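Local coordinates for ComZ (Thermus thermophilus, PDB 6QVI), which is a competence-associated pilin that probably serves as a DNA receptor at the pilus tip during natural transformation, at residues A[206-214]-A[227-238]. Residues are numbered along the deposited sequence; the frame is centred on the assembly and turned at random.
Sequences QDLCASLRV and IGEPNNKVKGVF
With CG turned beside the backbone N in both residues (chi1 -64° in R213), the side chains of R213 and F238 leave their paired strands alongside each other, pointing the same way. R213 CG comes to the ring edge of F238, 4.0 Å from CD1, while the guanidinium plane is turned 32° from that of the ring and R213 NH1 reaches a salt bridge with D269. L212, on the opposite face together with V237, holds CG anti to the backbone N (chi1 -178°); the side chains of L212 and I227 cross at about a right angle, L212 CD2 meeting I227 CD1 at 3.7 Å. The in-register parallel pairing of L212 with V237 and of R213 with F238 illustrates how successive coils of a beta-solenoid stack. Strand 212-214 runs parallel to strand 237-239 on one side and to strand 160-162 on the other; the buried L212 also touches V160 and I219. Backbone bonds fix the register: L212 is held through both its N, which donates to G236 O, and its O, which accepts from F238 N at 2.9 Å, and V214 N donates to F238 O. Ahead of the strands the pairing carries on into loop, where K235, centre of an inverse gamma turn, gives its N-H to A210 O at 3.0 Å. V234 CG2 packs on A210 CB, 3.7 Å away. Farther back, D207 OD2 accepts from C209 N in an Asx turn, next to the disulfide joining C209 to C51.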
ATOM      1  N   GLN A 206      -5.014  13.383   9.780  1.00109.63           N
ATOM      2  CA  GLN A 206      -5.835  14.327   9.043  1.00104.71           C
ATOM      3  C   GLN A 206      -5.535  14.295   7.558  1.00110.34           C
ATOM      4  O   GLN A 206      -6.258  14.928   6.775  1.00 99.18           O
ATOM      5  CB  GLN A 206      -5.648  15.763   9.559  1.00 96.64           C
ATOM      6  CG  GLN A 206      -5.914  16.009  11.065  1.00107.30           C
ATOM      7  CD  GLN A 206      -4.919  15.336  12.030  1.00117.95           C
ATOM      8  OE1 GLN A 206      -4.057  14.555  11.621  1.00121.28           O
ATOM      9  NE2 GLN A 206      -5.063  15.629  13.323  1.00121.10           N
ATOM     10  N   ASP A 207      -4.453  13.619   7.178  1.00122.69           N
ATOM     11  CA  ASP A 207      -4.103  13.346   5.789  1.00124.13           C
ATOM     12  C   ASP A 207      -3.959  11.831   5.631  1.00113.49           C
ATOM     13  O   ASP A 207      -2.917  11.258   5.974  1.00116.32           O
ATOM     14  CB  ASP A 207      -2.839  14.107   5.393  1.00137.21           C
ATOM     15  CG  ASP A 207      -2.603  14.086   3.900  1.00141.43           C
ATOM     16  OD1 ASP A 207      -1.597  14.651   3.414  1.00144.69           O
ATOM     17  OD2 ASP A 207      -3.478  13.534   3.202  1.00139.15           O
ATOM     18  N   LEU A 208      -4.993  11.176   5.103  1.00102.20           N
ATOM     19  CA  LEU A 208      -4.937   9.740   4.873  1.00 90.87           C
ATOM     20  C   LEU A 208      -4.339   9.400   3.528  1.00 87.67           C
ATOM     21  O   LEU A 208      -4.037   8.226   3.276  1.00 86.09           O
ATOM     22  CB  LEU A 208      -6.339   9.160   4.966  1.00 88.15           C
ATOM     23  CG  LEU A 208      -6.952   8.984   6.349  1.00 83.55           C
ATOM     24  CD1 LEU A 208      -8.359   8.454   6.201  1.00 76.99           C
ATOM     25  CD2 LEU A 208      -6.105   8.010   7.145  1.00 82.76           C
ATOM     26  N   CYS A 209      -4.081  10.430   2.720  1.00 93.53           N
ATOM     27  CA  CYS A 209      -3.618  10.331   1.337  1.00 96.56           C
ATOM     28  C   CYS A 209      -4.659   9.644   0.461  1.00 90.85           C
ATOM     29  O   CYS A 209      -4.333   8.840  -0.412  1.00 96.17           O
ATOM     30  CB  CYS A 209      -2.257   9.634   1.251  1.00105.73           C
ATOM     31  SG  CYS A 209      -1.074  10.306   2.457  1.00125.49           S
ATOM     32  N   ALA A 210      -5.927   9.988   0.684  1.00 87.96           N
ATOM     33  CA  ALA A 210      -7.019   9.328  -0.018  1.00 88.13           C
ATOM     34  C   ALA A 210      -7.131   9.800  -1.458  1.00 85.76           C
ATOM     35  O   ALA A 210      -6.787  10.924  -1.794  1.00 85.55           O
ATOM     36  CB  ALA A 210      -8.350   9.589   0.672  1.00 84.45           C
ATOM     37  N   SER A 211      -7.682   8.938  -2.304  1.00 89.66           N
ATOM     38  CA  SER A 211      -7.929   9.278  -3.702  1.00 88.24           C
ATOM     39  C   SER A 211      -8.905   8.249  -4.231  1.00 79.94           C
ATOM     40  O   SER A 211      -9.035   7.157  -3.675  1.00 81.07           O
ATOM     41  CB  SER A 211      -6.651   9.317  -4.557  1.00 97.67           C
ATOM     42  OG  SER A 211      -5.788   8.245  -4.240  1.00105.71           O
ATOM     43  N   LEU A 212      -9.574   8.599  -5.319  1.00 64.97           N
ATOM     44  CA  LEU A 212     -10.442   7.668  -6.025  1.00 63.60           C
ATOM     45  C   LEU A 212      -9.849   7.381  -7.391  1.00 62.82           C
ATOM     46  O   LEU A 212      -9.842   8.252  -8.255  1.00 69.81           O
ATOM     47  CB  LEU A 212     -11.850   8.248  -6.158  1.00 65.55           C
ATOM     48  CG  LEU A 212     -12.958   7.442  -6.832  1.00 60.90           C
ATOM     49  CD1 LEU A 212     -12.813   6.023  -6.496  1.00 50.11           C
ATOM     50  CD2 LEU A 212     -14.344   7.951  -6.451  1.00 55.91           C
ATOM     51  N   ARG A 213      -9.403   6.154  -7.608  1.00 53.54           N
ATOM     52  CA  ARG A 213      -8.842   5.768  -8.887  1.00 59.33           C
ATOM     53  C   ARG A 213      -9.645   4.606  -9.451  1.00 56.84           C
ATOM     54  O   ARG A 213      -9.895   3.611  -8.756  1.00 66.07           O
ATOM     55  CB  ARG A 213      -7.363   5.376  -8.775  1.00 67.18           C
ATOM     56  CG  ARG A 213      -6.425   6.510  -8.354  1.00 77.00           C
ATOM     57  CD  ARG A 213      -4.944   6.172  -8.585  1.00 74.05           C
ATOM     58  NE  ARG A 213      -4.149   6.463  -7.396  1.00 77.37           N
ATOM     59  CZ  ARG A 213      -3.132   7.314  -7.357  1.00 96.03           C
ATOM     60  NH1 ARG A 213      -2.781   7.975  -8.449  1.00104.20           N
ATOM     61  NH2 ARG A 213      -2.463   7.505  -6.224  1.00102.77           N
ATOM     62  N   VAL A 214      -9.959   4.696 -10.716  1.00 55.99           N
ATOM     63  CA  VAL A 214     -10.654   3.656 -11.374  1.00 52.83           C
ATOM     64  C   VAL A 214      -9.972   3.485 -12.680  1.00 51.38           C
ATOM     65  O   VAL A 214     -10.107   4.296 -13.533  1.00 51.88           O
ATOM     66  CB  VAL A 214     -12.078   4.041 -11.649  1.00 54.45           C
ATOM     67  CG1 VAL A 214     -12.668   3.094 -12.644  1.00 55.12           C
ATOM     68  CG2 VAL A 214     -12.864   4.028 -10.378  1.00 49.13           C
ATOM     69  N   ILE A 227     -17.393  12.501  -1.636  1.00 90.05           N
ATOM     70  CA  ILE A 227     -16.018  12.138  -1.938  1.00 84.12           C
ATOM     71  C   ILE A 227     -15.217  13.317  -1.408  1.00 84.55           C
ATOM     72  O   ILE A 227     -15.102  14.354  -2.049  1.00 93.44           O
ATOM     73  CB  ILE A 227     -15.802  11.880  -3.425  1.00 76.63           C
ATOM     74  CG1 ILE A 227     -16.580  10.626  -3.845  1.00 77.97           C
ATOM     75  CG2 ILE A 227     -14.342  11.693  -3.705  1.00 76.23           C
ATOM     76  CD1 ILE A 227     -16.749  10.470  -5.341  1.00 80.26           C
ATOM     77  N   GLY A 228     -14.729  13.182  -0.184  1.00 80.06           N
ATOM     78  CA  GLY A 228     -14.024  14.255   0.468  1.00 80.26           C
ATOM     79  C   GLY A 228     -15.011  15.222   1.087  1.00 92.32           C
ATOM     80  O   GLY A 228     -16.215  15.207   0.815  1.00 94.35           O
ATOM     81  N   GLU A 229     -14.477  16.103   1.922  1.00 96.56           N
ATOM     82  CA  GLU A 229     -15.238  17.141   2.582  1.00 96.45           C
ATOM     83  C   GLU A 229     -14.707  18.499   2.152  1.00 95.45           C
ATOM     84  O   GLU A 229     -13.527  18.614   1.811  1.00 90.29           O
ATOM     85  CB  GLU A 229     -15.152  17.016   4.107  1.00110.07           C
ATOM     86  CG  GLU A 229     -16.040  15.934   4.691  1.00118.76           C
ATOM     87  CD  GLU A 229     -15.738  15.650   6.149  1.00126.27           C
ATOM     88  OE1 GLU A 229     -14.542  15.520   6.490  1.00130.76           O
ATOM     89  OE2 GLU A 229     -16.696  15.593   6.958  1.00127.44           O
ATOM     90  N   PRO A 230     -15.552  19.544   2.151  1.00 99.79           N
ATOM     91  CA  PRO A 230     -15.056  20.880   1.801  1.00103.04           C
ATOM     92  C   PRO A 230     -13.778  21.242   2.535  1.00107.20           C
ATOM     93  O   PRO A 230     -12.837  21.764   1.917  1.00 95.49           O
ATOM     94  CB  PRO A 230     -16.228  21.778   2.212  1.00101.59           C
ATOM     95  CG  PRO A 230     -17.432  20.917   2.016  1.00 93.05           C
ATOM     96  CD  PRO A 230     -17.005  19.558   2.413  1.00 96.42           C
ATOM     97  N   ASN A 231     -13.711  20.925   3.833  1.00116.31           N
ATOM     98  CA  ASN A 231     -12.548  21.172   4.680  1.00130.78           C
ATOM     99  C   ASN A 231     -11.374  20.285   4.267  1.00128.82           C
ATOM    100  O   ASN A 231     -10.402  20.756   3.671  1.00125.49           O
ATOM    101  CB  ASN A 231     -12.951  20.944   6.153  1.00138.97           C
ATOM    102  CG  ASN A 231     -11.788  21.070   7.145  1.00145.56           C
ATOM    103  OD1 ASN A 231     -10.651  20.671   6.872  1.00147.07           O
ATOM    104  ND2 ASN A 231     -12.092  21.606   8.330  1.00147.50           N
ATOM    105  N   ASN A 232     -11.446  19.008   4.589  1.00128.81           N
ATOM    106  CA  ASN A 232     -10.382  18.061   4.274  1.00123.15           C
ATOM    107  C   ASN A 232     -10.868  17.149   3.153  1.00117.82           C
ATOM    108  O   ASN A 232     -11.712  16.275   3.386  1.00122.94           O
ATOM    109  CB  ASN A 232      -9.999  17.281   5.529  1.00113.54           C
ATOM    110  CG  ASN A 232      -8.798  16.412   5.318  1.00105.04           C
ATOM    111  OD1 ASN A 232      -8.252  16.350   4.215  1.00103.16           O
ATOM    112  ND2 ASN A 232      -8.320  15.796   6.395  1.00105.89           N
ATOM    113  N   LYS A 233     -10.342  17.333   1.944  1.00105.41           N
ATOM    114  CA  LYS A 233     -10.900  16.598   0.823  1.00101.24           C
ATOM    115  C   LYS A 233      -9.838  15.832   0.043  1.00 96.14           C
ATOM    116  O   LYS A 233      -8.631  16.066   0.142  1.00 89.62           O
ATOM    117  CB  LYS A 233     -11.655  17.501  -0.140  1.00106.19           C
ATOM    118  CG  LYS A 233     -10.793  18.284  -1.108  1.00112.03           C
ATOM    119  CD  LYS A 233     -11.656  19.400  -1.705  1.00116.99           C
ATOM    120  CE  LYS A 233     -10.966  20.268  -2.735  1.00118.34           C
ATOM    121  NZ  LYS A 233      -9.701  20.912  -2.286  1.00125.33           N
ATOM    122  N   VAL A 234     -10.348  14.960  -0.819  1.00 94.60           N
ATOM    123  CA  VAL A 234      -9.553  13.910  -1.393  1.00 87.84           C
ATOM    124  C   VAL A 234      -8.544  14.486  -2.364  1.00 92.20           C
ATOM    125  O   VAL A 234      -8.773  15.517  -3.020  1.00 97.45           O
ATOM    126  CB  VAL A 234     -10.488  12.870  -2.030  1.00 77.58           C
ATOM    127  CG1 VAL A 234     -11.052  13.357  -3.380  1.00 75.00           C
ATOM    128  CG2 VAL A 234      -9.815  11.573  -2.150  1.00 77.49           C
ATOM    129  N   LYS A 235      -7.407  13.821  -2.428  1.00 95.47           N
ATOM    130  CA  LYS A 235      -6.274  14.297  -3.227  1.00101.09           C
ATOM    131  C   LYS A 235      -6.342  13.749  -4.648  1.00104.24           C
ATOM    132  O   LYS A 235      -5.398  13.162  -5.154  1.00109.96           O
ATOM    133  CB  LYS A 235      -4.958  13.878  -2.557  1.00101.71           C
ATOM    134  CG  LYS A 235      -4.551  14.683  -1.349  1.00117.74           C
ATOM    135  CD  LYS A 235      -3.066  14.513  -1.035  1.00126.31           C
ATOM    136  CE  LYS A 235      -2.404  13.828  -2.191  1.00132.00           C
ATOM    137  NZ  LYS A 235      -0.933  14.023  -1.989  1.00131.80           N
ATOM    138  N   GLY A 236      -7.456  13.999  -5.330  1.00103.77           N
ATOM    139  CA  GLY A 236      -7.562  13.546  -6.705  1.00100.91           C
ATOM    140  C   GLY A 236      -8.624  12.485  -6.972  1.00 89.37           C
ATOM    141  O   GLY A 236      -8.910  11.621  -6.143  1.00 80.58           O
ATOM    142  N   VAL A 237      -9.215  12.572  -8.157  1.00 89.31           N
ATOM    143  CA  VAL A 237     -10.230  11.637  -8.626  1.00 78.25           C
ATOM    144  C   VAL A 237      -9.830  11.307 -10.063  1.00 74.24           C
ATOM    145  O   VAL A 237     -10.073  12.088 -10.985  1.00 75.87           O
ATOM    146  CB  VAL A 237     -11.647  12.210  -8.553  1.00 57.50           C
ATOM    147  CG1 VAL A 237     -12.644  11.228  -9.148  1.00 56.50           C
ATOM    148  CG2 VAL A 237     -12.002  12.601  -7.123  1.00 58.39           C
ATOM    149  N   PHE A 238      -9.112  10.211 -10.235  1.00 71.34           N
ATOM    150  CA  PHE A 238      -8.581   9.775 -11.524  1.00 75.51           C
ATOM    151  C   PHE A 238      -9.341   8.562 -12.062  1.00 72.10           C
ATOM    152  O   PHE A 238      -9.057   7.418 -11.682  1.00 70.32           O
ATOM    153  CB  PHE A 238      -7.097   9.496 -11.345  1.00 74.60           C
ATOM    154  CG  PHE A 238      -6.398  10.584 -10.609  1.00 79.50           C
ATOM    155  CD1 PHE A 238      -5.897  10.377  -9.336  1.00 81.40           C
ATOM    156  CD2 PHE A 238      -6.294  11.858 -11.189  1.00 81.44           C
ATOM    157  CE1 PHE A 238      -5.254  11.408  -8.664  1.00 85.79           C
ATOM    158  CE2 PHE A 238      -5.652  12.901 -10.531  1.00 75.20           C
ATOM    159  CZ  PHE A 238      -5.130  12.681  -9.266  1.00 80.03           C
TER